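Local coordinates for response regulator receiver protein (Sinorhizobium medicae, PDB 2RDM), which probably acts as a CheY-like receiver domain that takes up a phosphate on an aspartate in two-component signalling, though its cellular role is unknown, at residues L18-F21 / E22-T26; A34-S37 / G38-I42. The protein carries 1 engineered substitution. All coordinates share one frame; numbering follows the deposited sequence. Where two conformers were deposited one is given.

Interaction 1. Residues L18-F21 / E22-T26; sequences LLDF and ESTLT
Ser23 and Thr24 both turn their hydroxyls back to the main-chain carbonyls one turn earlier in helix 15-27. This is the helix that follows the first strand of the CheY-like receiver fold. Ser23 OG lies 2.8 Å from Leu19 O, the same oxygen that takes the hydrogen bond of Ser23 N. With chi1 at 54°, Ser23 OG lies between the backbone N and the carbonyl carbon and so faces back along the helix. Thr24 OG1 comes within 2.9 Å of Asp20 O, while Thr24 N bonds to that oxygen at 3.1 Å. Glu22 N to Leu18 O and Leu25 N to Phe21 O continue the i to i+4 pattern. On another side, Glu22 runs out extended beside Leu19, both side chains pointing the same way, with OE1 4.0 Å from Leu19 CD1. Further out, the buried Phe21 packs on Leu10 and on Leu113 of helix 110-122. Leu25 reaches Ile8 and Val32, so this helix face covers the sheet. On the polar side a water lies within hydrogen-bonding distance of three side-chain oxygens, and it cannot donate to all of them at once. Asp20 OD1 is 3.1 Å from this water. Ser23 OG is 2.9 Å from it. The shortest of the three distances, 2.7 Å, is from the water to Thr24 OG1.

Interaction 2. Residues A34-S37 / G38-I42; sequences AVSS and GAKAI
The N-cap of helix 38-46 forms here, just where the chain leaves edge strand 31-35 of the receiver fold. Ser37 is the capping residue. Its OG accepts the hydrogen bond of Lys40 N at 3.0 Å, with an N-H...O angle of 158°. A chi1 of 77° swings OG over the first turn, between the backbone N and the carbonyl carbon. The Lys40 side chain starts out against the same hydroxyl, with CG 3.3 Å from Ser37 OG. The chain runs extended toward Ser36 OG, where a weak contact of NZ is doubtful, since Lys40 has a second conformer. Behind the cap, Ala41 N bonds to Ser37 O at 3.0 Å. Val35 CG2 meets Ala41 CB at 3.9 Å, so strand and helix touch through methyl groups. Both residues also pack on Leu9 and Ala11 of strand 7-11. An alanine in place of Ser37 would take away OG, and Lys40 N would probably be left without its capping acceptor and the helix start less firmly fixed. The serine oxygen thus does at the helix start what a preceding carbonyl does further along, and the strand-to-helix turn is set by a polar cap outside and small apolar groups inside.

The two contacts lie in series along the chain, their centres about 15 Å apart. Interaction 1 has buried Phe21 and Leu25 on its inner face and exposed Leu19 and Asp20 outside. Interaction 2 has buried Gly38 and Ala41 inside and exposed Ala39 and Lys40 outside. In interaction 1, within a helix already under way, carbonyls meet the backbone N-H groups and the hydroxyls are extra. Interaction 2 is a helix start, where a serine hydroxyl accepts from one N-H that no earlier helical turn serves. Strand 31-35 joins them, with its two helices on opposite faces of the sheet. Leu18 CD2 and Glu22 OE1 pack on Ala34 CB. The Val35 side chain turns instead to helix 38-46.

Interaction 1. Residues L18-F21 / E22-T26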
ATOM      1  N   LEU A  18     -30.089   5.642   8.748  1.00 55.51           N
ATOM      2  CA  LEU A  18     -29.729   6.931   8.160  1.00 55.14           C
ATOM      3  C   LEU A  18     -29.388   7.944   9.253  1.00 53.20           C
ATOM      4  O   LEU A  18     -28.361   8.598   9.169  1.00 51.03           O
ATOM      5  CB  LEU A  18     -30.831   7.471   7.240  1.00 56.40           C
ATOM      6  CG  LEU A  18     -30.477   8.769   6.495  1.00 59.31           C
ATOM      7  CD1 LEU A  18     -29.865   8.496   5.121  1.00 57.91           C
ATOM      8  CD2 LEU A  18     -31.669   9.712   6.391  1.00 63.17           C
ATOM      9  N   LEU A  19     -30.239   8.038  10.278  1.00 55.98           N
ATOM     10  CA  LEU A  19     -30.015   8.943  11.419  1.00 58.37           C
ATOM     11  C   LEU A  19     -28.824   8.517  12.300  1.00 55.63           C
ATOM     12  O   LEU A  19     -28.134   9.362  12.874  1.00 54.75           O
ATOM     13  CB  LEU A  19     -31.297   9.086  12.262  1.00 60.12           C
ATOM     14  CG  LEU A  19     -32.361  10.163  11.955  1.00 65.27           C
ATOM     15  CD1 LEU A  19     -31.785  11.581  12.007  1.00 67.91           C
ATOM     16  CD2 LEU A  19     -33.106   9.937  10.632  1.00 67.30           C
ATOM     17  N   ASP A  20     -28.599   7.205  12.385  1.00 54.54           N
ATOM     18  CA  ASP A  20     -27.468   6.610  13.095  1.00 50.64           C
ATOM     19  C   ASP A  20     -26.159   6.941  12.388  1.00 47.77           C
ATOM     20  O   ASP A  20     -25.222   7.442  13.014  1.00 46.18           O
ATOM     21  CB  ASP A  20     -27.648   5.091  13.170  1.00 52.83           C
ATOM     22  CG  ASP A  20     -26.654   4.417  14.085  1.00 61.35           C
ATOM     23  OD1 ASP A  20     -26.141   5.075  15.015  1.00 74.95           O
ATOM     24  OD2 ASP A  20     -26.400   3.211  13.880  1.00 64.58           O
ATOM     25  N   PHE A  21     -26.104   6.663  11.083  1.00 44.64           N
ATOM     26  CA  PHE A  21     -24.933   6.983  10.277  1.00 41.49           C
ATOM     27  C   PHE A  21     -24.731   8.492  10.210  1.00 36.24           C
ATOM     28  O   PHE A  21     -23.599   8.966  10.319  1.00 41.87           O
ATOM     29  CB  PHE A  21     -25.019   6.376   8.865  1.00 39.27           C
ATOM     30  CG  PHE A  21     -25.116   4.868   8.845  1.00 39.36           C
ATOM     31  CD1 PHE A  21     -24.337   4.089   9.703  1.00 42.96           C
ATOM     32  CD2 PHE A  21     -25.971   4.226   7.954  1.00 43.47           C
ATOM     33  CE1 PHE A  21     -24.426   2.697   9.684  1.00 44.20           C
ATOM     34  CE2 PHE A  21     -26.070   2.831   7.934  1.00 42.34           C
ATOM     35  CZ  PHE A  21     -25.293   2.069   8.798  1.00 41.22           C
ATOM     36  N   GLU A  22     -25.831   9.239  10.065  1.00 36.79           N
ATOM     37  CA  GLU A  22     -25.779  10.699   9.966  1.00 40.68           C
ATOM     38  C   GLU A  22     -25.165  11.332  11.206  1.00 39.64           C
ATOM     39  O   GLU A  22     -24.271  12.171  11.084  1.00 43.63           O
ATOM     40  CB  GLU A  22     -27.173  11.292   9.704  1.00 40.75           C
ATOM     41  CG  GLU A  22     -27.210  12.810   9.576  1.00 43.39           C
ATOM     42  CD  GLU A  22     -28.493  13.329   8.938  1.00 49.83           C
ATOM     43  OE1 GLU A  22     -29.493  12.575   8.850  1.00 56.24           O
ATOM     44  OE2 GLU A  22     -28.494  14.503   8.518  1.00 52.57           O
ATOM     45  N   SER A  23     -25.639  10.930  12.390  1.00 41.32           N
ATOM     46  CA  SER A  23     -25.141  11.506  13.645  1.00 40.17           C
ATOM     47  C   SER A  23     -23.702  11.096  13.943  1.00 38.83           C
ATOM     48  O   SER A  23     -22.940  11.894  14.478  1.00 40.33           O
ATOM     49  CB  SER A  23     -26.053  11.180  14.829  1.00 43.45           C
ATOM     50  OG  SER A  23     -26.258   9.786  14.942  1.00 47.65           O
ATOM     51  N   THR A  24     -23.342   9.861  13.582  1.00 38.26           N
ATOM     52  CA  THR A  24     -21.952   9.389  13.641  1.00 39.29           C
ATOM     53  C   THR A  24     -21.040  10.311  12.835  1.00 35.47           C
ATOM     54  O   THR A  24     -20.024  10.789  13.339  1.00 35.41           O
ATOM     55  CB  THR A  24     -21.830   7.920  13.149  1.00 39.48           C
ATOM     56  OG1 THR A  24     -22.510   7.061  14.067  1.00 44.84           O
ATOM     57  CG2 THR A  24     -20.374   7.472  13.047  1.00 40.28           C
ATOM     58  N   LEU A  25     -21.443  10.604  11.601  1.00 36.16           N
ATOM     59  CA  LEU A  25     -20.647  11.466  10.741  1.00 36.68           C
ATOM     60  C   LEU A  25     -20.622  12.929  11.201  1.00 34.24           C
ATOM     61  O   LEU A  25     -19.574  13.577  11.127  1.00 35.46           O
ATOM     62  CB  LEU A  25     -21.085  11.333   9.274  1.00 35.83           C
ATOM     63  CG  LEU A  25     -20.832   9.983   8.582  1.00 38.01           C
ATOM     64  CD1 LEU A  25     -21.717   9.811   7.352  1.00 40.49           C
ATOM     65  CD2 LEU A  25     -19.355   9.817   8.218  1.00 40.84           C
ATOM     66  N   THR A  26     -21.753  13.455  11.681  1.00 37.69           N
ATOM     67  CA  THR A  26     -21.756  14.844  12.187  1.00 38.86           C
ATOM     68  C   THR A  26     -20.951  15.016  13.477  1.00 37.35           C
ATOM     69  O   THR A  26     -20.302  16.046  13.662  1.00 41.96           O
ATOM     70  CB  THR A  26     -23.167  15.449  12.354  1.00 39.83           C
ATOM     71  OG1 THR A  26     -23.942  14.622  13.220  1.00 43.13           O
ATOM     72  CG2 THR A  26     -23.863  15.583  11.010  1.00 36.55           C
TER
HETATM   73  O   HOH W   1     -24.553   7.632  15.787  1.00 53.73           O

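Interaction 2. Residues A34-S37 / G38-I42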
ATOM      1  N   ALA A  34     -28.133  13.911   3.677  1.00 31.56           N
ATOM      2  CA  ALA A  34     -28.719  12.580   3.836  1.00 30.03           C
ATOM      3  C   ALA A  34     -29.868  12.378   2.861  1.00 35.41           C
ATOM      4  O   ALA A  34     -30.804  13.187   2.823  1.00 37.23           O
ATOM      5  CB  ALA A  34     -29.195  12.393   5.260  1.00 33.19           C
ATOM      6  N   VAL A  35     -29.796  11.317   2.062  1.00 32.47           N
ATOM      7  CA  VAL A  35     -30.870  11.001   1.103  1.00 30.60           C
ATOM      8  C   VAL A  35     -31.304   9.551   1.257  1.00 32.38           C
ATOM      9  O   VAL A  35     -30.553   8.730   1.773  1.00 33.88           O
ATOM     10  CB  VAL A  35     -30.486  11.332  -0.367  1.00 30.95           C
ATOM     11  CG1 VAL A  35     -30.208  12.834  -0.540  1.00 32.30           C
ATOM     12  CG2 VAL A  35     -29.276  10.526  -0.823  1.00 34.73           C
ATOM     13  N   SER A  36     -32.518   9.239   0.814  1.00 30.46           N
ATOM     14  CA  SER A  36     -33.082   7.915   1.069  1.00 32.46           C
ATOM     15  C   SER A  36     -33.154   7.000  -0.156  1.00 34.85           C
ATOM     16  O   SER A  36     -33.725   5.915  -0.075  1.00 36.06           O
ATOM     17  CB  SER A  36     -34.462   8.053   1.730  1.00 36.50           C
ATOM     18  OG  SER A  36     -35.344   8.796   0.909  1.00 45.21           O
ATOM     19  N   SER A  37     -32.578   7.415  -1.283  1.00 31.89           N
ATOM     20  CA  SER A  37     -32.513   6.549  -2.463  1.00 33.58           C
ATOM     21  C   SER A  37     -31.290   6.815  -3.329  1.00 32.33           C
ATOM     22  O   SER A  37     -30.693   7.898  -3.261  1.00 31.24           O
ATOM     23  CB  SER A  37     -33.776   6.706  -3.323  1.00 39.73           C
ATOM     24  OG  SER A  37     -33.714   7.911  -4.069  1.00 34.85           O
ATOM     25  N   GLY A  38     -30.946   5.836  -4.162  1.00 34.38           N
ATOM     26  CA  GLY A  38     -29.900   5.994  -5.172  1.00 35.24           C
ATOM     27  C   GLY A  38     -30.209   7.072  -6.191  1.00 31.75           C
ATOM     28  O   GLY A  38     -29.321   7.845  -6.577  1.00 32.70           O
ATOM     29  N   ALA A  39     -31.474   7.133  -6.620  1.00 31.54           N
ATOM     30  CA  ALA A  39     -31.935   8.150  -7.570  1.00 32.15           C
ATOM     31  C   ALA A  39     -31.721   9.547  -7.024  1.00 31.20           C
ATOM     32  O   ALA A  39     -31.257  10.430  -7.752  1.00 33.37           O
ATOM     33  CB  ALA A  39     -33.420   7.944  -7.938  1.00 31.27           C
ATOM     34  N   LYS A  40     -32.044   9.732  -5.741  1.00 31.36           N
ATOM     35  CA  LYS A  40     -31.876  11.028  -5.077  0.50 33.80           C
ATOM     36  C   LYS A  40     -30.396  11.366  -4.905  1.00 33.54           C
ATOM     37  O   LYS A  40     -29.987  12.518  -5.086  1.00 32.38           O
ATOM     38  CB  LYS A  40     -32.616  11.048  -3.733  0.50 36.82           C
ATOM     39  CG  LYS A  40     -34.150  11.173  -3.855  0.50 39.56           C
ATOM     40  CD  LYS A  40     -34.864  10.703  -2.584  0.50 38.98           C
ATOM     41  CE  LYS A  40     -36.366  10.962  -2.644  0.50 45.99           C
ATOM     42  NZ  LYS A  40     -37.062  10.531  -1.392  0.50 42.93           N
ATOM     43  N   ALA A  41     -29.592  10.359  -4.567  1.00 31.68           N
ATOM     44  CA  ALA A  41     -28.130  10.553  -4.476  1.00 29.49           C
ATOM     45  C   ALA A  41     -27.519  11.020  -5.809  1.00 28.91           C
ATOM     46  O   ALA A  41     -26.713  11.963  -5.845  1.00 29.36           O
ATOM     47  CB  ALA A  41     -27.455   9.277  -3.985  1.00 27.58           C
ATOM     48  N   ILE A  42     -27.917  10.381  -6.902  1.00 29.76           N
ATOM     49  CA  ILE A  42     -27.410  10.729  -8.250  1.00 31.79           C
ATOM     50  C   ILE A  42     -27.833  12.153  -8.655  1.00 29.29           C
ATOM     51  O   ILE A  42     -27.019  12.931  -9.159  1.00 34.33           O
ATOM     52  CB  ILE A  42     -27.834   9.654  -9.286  1.00 30.11           C
ATOM     53  CG1 ILE A  42     -27.041   8.367  -9.028  1.00 32.56           C
ATOM     54  CG2 ILE A  42     -27.632  10.126 -10.740  1.00 29.75           C
ATOM     55  CD1 ILE A  42     -27.581   7.139  -9.703  1.00 33.10           C
TER